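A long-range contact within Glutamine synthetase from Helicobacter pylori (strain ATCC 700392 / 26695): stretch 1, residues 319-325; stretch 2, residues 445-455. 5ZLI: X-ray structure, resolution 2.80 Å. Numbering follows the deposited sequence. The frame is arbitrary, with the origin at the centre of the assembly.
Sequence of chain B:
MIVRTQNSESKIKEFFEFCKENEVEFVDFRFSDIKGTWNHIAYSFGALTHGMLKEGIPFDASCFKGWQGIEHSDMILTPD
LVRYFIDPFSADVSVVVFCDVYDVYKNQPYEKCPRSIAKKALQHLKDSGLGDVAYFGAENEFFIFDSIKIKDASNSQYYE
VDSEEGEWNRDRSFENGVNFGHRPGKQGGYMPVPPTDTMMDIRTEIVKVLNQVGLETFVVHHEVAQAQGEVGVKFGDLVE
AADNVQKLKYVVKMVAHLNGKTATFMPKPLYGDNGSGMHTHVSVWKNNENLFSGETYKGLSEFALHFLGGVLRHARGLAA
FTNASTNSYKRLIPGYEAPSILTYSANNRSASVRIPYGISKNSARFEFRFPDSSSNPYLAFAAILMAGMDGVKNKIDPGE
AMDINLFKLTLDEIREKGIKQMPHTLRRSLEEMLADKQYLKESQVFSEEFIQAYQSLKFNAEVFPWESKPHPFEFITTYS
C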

# COMPACT_ATOMS: atom_id res chain seq x y z
N ALA B 319 -51.42 -21.39 -0.18
CA ALA B 319 -50.05 -20.95 0.06
C ALA B 319 -49.39 -20.46 -1.22
O ALA B 319 -48.56 -19.57 -1.17
CB ALA B 319 -49.23 -22.08 0.67
N ALA B 320 -49.79 -21.01 -2.37
CA ALA B 320 -49.28 -20.59 -3.68
C ALA B 320 -49.55 -19.12 -4.01
O ALA B 320 -48.87 -18.55 -4.87
CB ALA B 320 -49.87 -21.50 -4.76
N PHE B 321 -50.54 -18.48 -3.40
CA PHE B 321 -50.69 -17.07 -3.67
C PHE B 321 -50.22 -16.19 -2.54
O PHE B 321 -49.81 -15.04 -2.79
CB PHE B 321 -52.14 -16.72 -3.99
CG PHE B 321 -52.70 -17.49 -5.13
CD1 PHE B 321 -52.44 -17.09 -6.42
CD2 PHE B 321 -53.51 -18.58 -4.91
CE1 PHE B 321 -52.97 -17.79 -7.50
CE2 PHE B 321 -54.04 -19.30 -5.98
CZ PHE B 321 -53.78 -18.89 -7.27
N THR B 322 -50.27 -16.70 -1.30
CA THR B 322 -49.87 -15.95 -0.12
C THR B 322 -48.41 -16.14 0.23
O THR B 322 -47.84 -15.29 0.93
CB THR B 322 -50.69 -16.36 1.11
OG1 THR B 322 -50.65 -17.78 1.26
CG2 THR B 322 -52.12 -15.92 0.94
N ASN B 323 -47.81 -17.26 -0.21
CA ASN B 323 -46.40 -17.61 0.05
C ASN B 323 -45.81 -18.03 -1.30
O ASN B 323 -45.54 -19.21 -1.54
CB ASN B 323 -46.32 -18.71 1.09
CG ASN B 323 -46.97 -18.28 2.38
OD1 ASN B 323 -48.20 -18.30 2.51
ND2 ASN B 323 -46.15 -17.86 3.34
N ALA B 324 -45.56 -17.02 -2.15
CA ALA B 324 -45.44 -17.20 -3.58
C ALA B 324 -43.98 -17.24 -4.05
O ALA B 324 -43.73 -17.17 -5.26
CB ALA B 324 -46.23 -16.11 -4.31
N SER B 325 -43.03 -17.33 -3.12
CA SER B 325 -41.63 -17.52 -3.45
C SER B 325 -41.11 -18.70 -2.66
O SER B 325 -41.64 -19.04 -1.60
CB SER B 325 -40.78 -16.31 -3.12
OG SER B 325 -40.82 -16.08 -1.74
N VAL B 445 -63.48 -15.59 -11.37
CA VAL B 445 -62.64 -14.64 -10.64
C VAL B 445 -61.17 -14.91 -10.96
O VAL B 445 -60.41 -14.01 -11.34
CB VAL B 445 -62.92 -14.69 -9.12
CG1 VAL B 445 -62.00 -13.75 -8.34
CG2 VAL B 445 -64.37 -14.35 -8.81
N PHE B 446 -60.78 -16.17 -10.86
CA PHE B 446 -59.49 -16.67 -11.30
C PHE B 446 -59.81 -17.51 -12.54
O PHE B 446 -60.17 -18.68 -12.43
CB PHE B 446 -58.80 -17.50 -10.19
CG PHE B 446 -58.32 -16.68 -8.99
CD1 PHE B 446 -59.22 -16.04 -8.15
CD2 PHE B 446 -56.98 -16.63 -8.67
CE1 PHE B 446 -58.79 -15.33 -7.07
CE2 PHE B 446 -56.54 -15.93 -7.57
CZ PHE B 446 -57.45 -15.28 -6.77
N SER B 447 -59.70 -16.92 -13.71
CA SER B 447 -59.90 -17.71 -14.92
C SER B 447 -58.78 -18.74 -15.07
O SER B 447 -57.67 -18.56 -14.57
CB SER B 447 -59.99 -16.80 -16.12
OG SER B 447 -58.70 -16.44 -16.57
N GLU B 448 -59.08 -19.84 -15.76
CA GLU B 448 -58.10 -20.92 -15.83
C GLU B 448 -56.87 -20.51 -16.63
O GLU B 448 -55.75 -20.90 -16.28
CB GLU B 448 -58.72 -22.18 -16.41
CG GLU B 448 -57.71 -23.30 -16.71
CD GLU B 448 -57.48 -24.29 -15.59
OE1 GLU B 448 -58.09 -24.14 -14.50
OE2 GLU B 448 -56.68 -25.23 -15.82
N GLU B 449 -57.05 -19.74 -17.71
CA GLU B 449 -55.88 -19.22 -18.42
C GLU B 449 -54.91 -18.57 -17.44
O GLU B 449 -53.73 -18.93 -17.39
CB GLU B 449 -56.31 -18.27 -19.52
CG GLU B 449 -56.39 -18.98 -20.87
CD GLU B 449 -57.43 -18.40 -21.83
OE1 GLU B 449 -57.92 -19.15 -22.71
OE2 GLU B 449 -57.74 -17.20 -21.70
N PHE B 450 -55.41 -17.67 -16.59
CA PHE B 450 -54.54 -17.06 -15.58
C PHE B 450 -53.84 -18.11 -14.71
O PHE B 450 -52.62 -18.03 -14.52
CB PHE B 450 -55.33 -16.08 -14.69
CG PHE B 450 -54.56 -15.63 -13.45
CD1 PHE B 450 -53.62 -14.62 -13.53
CD2 PHE B 450 -54.73 -16.26 -12.23
CE1 PHE B 450 -52.90 -14.22 -12.40
CE2 PHE B 450 -54.01 -15.87 -11.13
CZ PHE B 450 -53.09 -14.86 -11.22
N ILE B 451 -54.58 -19.07 -14.15
CA ILE B 451 -53.99 -20.05 -13.24
C ILE B 451 -52.85 -20.78 -13.91
O ILE B 451 -51.82 -21.08 -13.29
CB ILE B 451 -55.03 -21.07 -12.74
CG1 ILE B 451 -56.01 -20.47 -11.73
CG2 ILE B 451 -54.35 -22.34 -12.20
CD1 ILE B 451 -57.24 -21.38 -11.45
N GLN B 452 -53.02 -21.11 -15.18
CA GLN B 452 -51.95 -21.80 -15.87
C GLN B 452 -50.80 -20.85 -16.12
O GLN B 452 -49.63 -21.22 -15.95
CB GLN B 452 -52.52 -22.40 -17.16
CG GLN B 452 -53.59 -23.47 -16.86
CD GLN B 452 -53.00 -24.78 -16.33
OE1 GLN B 452 -52.02 -25.29 -16.89
NE2 GLN B 452 -53.58 -25.32 -15.26
N ALA B 453 -51.11 -19.58 -16.39
CA ALA B 453 -50.04 -18.59 -16.48
C ALA B 453 -49.34 -18.46 -15.13
O ALA B 453 -48.11 -18.57 -15.04
CB ALA B 453 -50.61 -17.24 -16.93
N TYR B 454 -50.10 -18.33 -14.05
CA TYR B 454 -49.46 -18.16 -12.75
C TYR B 454 -48.63 -19.37 -12.41
O TYR B 454 -47.55 -19.24 -11.84
CB TYR B 454 -50.52 -17.91 -11.68
CG TYR B 454 -49.97 -17.62 -10.29
CD1 TYR B 454 -49.71 -16.31 -9.91
CD2 TYR B 454 -49.74 -18.63 -9.36
CE1 TYR B 454 -49.23 -16.01 -8.66
CE2 TYR B 454 -49.25 -18.33 -8.09
CZ TYR B 454 -49.00 -17.01 -7.75
OH TYR B 454 -48.51 -16.64 -6.51
N GLN B 455 -49.11 -20.56 -12.75
CA GLN B 455 -48.36 -21.78 -12.51
C GLN B 455 -47.07 -21.78 -13.33
O GLN B 455 -45.99 -22.07 -12.82
CB GLN B 455 -49.22 -23.00 -12.83
CG GLN B 455 -48.44 -24.29 -13.09
CD GLN B 455 -48.20 -24.55 -14.58
OE1 GLN B 455 -48.87 -23.97 -15.46
NE2 GLN B 455 -47.24 -25.43 -14.87

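The residues that touch are at least 125 positions apart in sequence, yet the two stretches meet through a small aromatic cluster. Their backbones stay well separated: the nearest CA pairs, Ala-320 CA to Gln-455 CA and Phe-321 CA to Tyr-454 CA, are 9.0 and 9.2 Å apart. Side chains must therefore span the gap, and long, flat rings do so well.

Stretch 1 is the end of a helix, which gives way to loop at Asn-323. Stretch 2 enters a helix after Ser-447, its N-cap residue. From that helix Tyr-454 points toward stretch 1, and its t rotamer carries the phenol to the backbone. There its OH donates a hydrogen bond to Ala-320 O, at a short 2.5 Å from OH to O. This suits tyrosine: the ring provides reach and apolar surface, while the hydroxyl provides a polar tip for a carbonyl in a buried setting. The tip sits in a close-fitting pocket, with Tyr-454 OH 3.6 Å from Phe-321 CA and 3.2 Å from Ala-324 CB. Ala-324 points toward stretch 2, and its single methyl borders the hydroxyl closely, packing snugly against it.

Phe-321 is the reciprocal bump. Its CA-to-CB bond points sideways, but the ring's end comes nearer stretch 2 and enters a hollow lined by Phe-446, Phe-450 and Tyr-454. Phe-321 CD1 lies over one face of the tyrosine ring, 3.7 Å from Tyr-454 CZ, with the two ring planes inclined at 35°. Phe-446 turns its edge toward the face of Phe-321, its CE2 4.0 Å from Phe-321 CE1; such a geometry sets weakly positive ring hydrogens against a π cloud. Phe-450 adds a lighter touch, its CE2 4.2 Å from the same Phe-321 CE1.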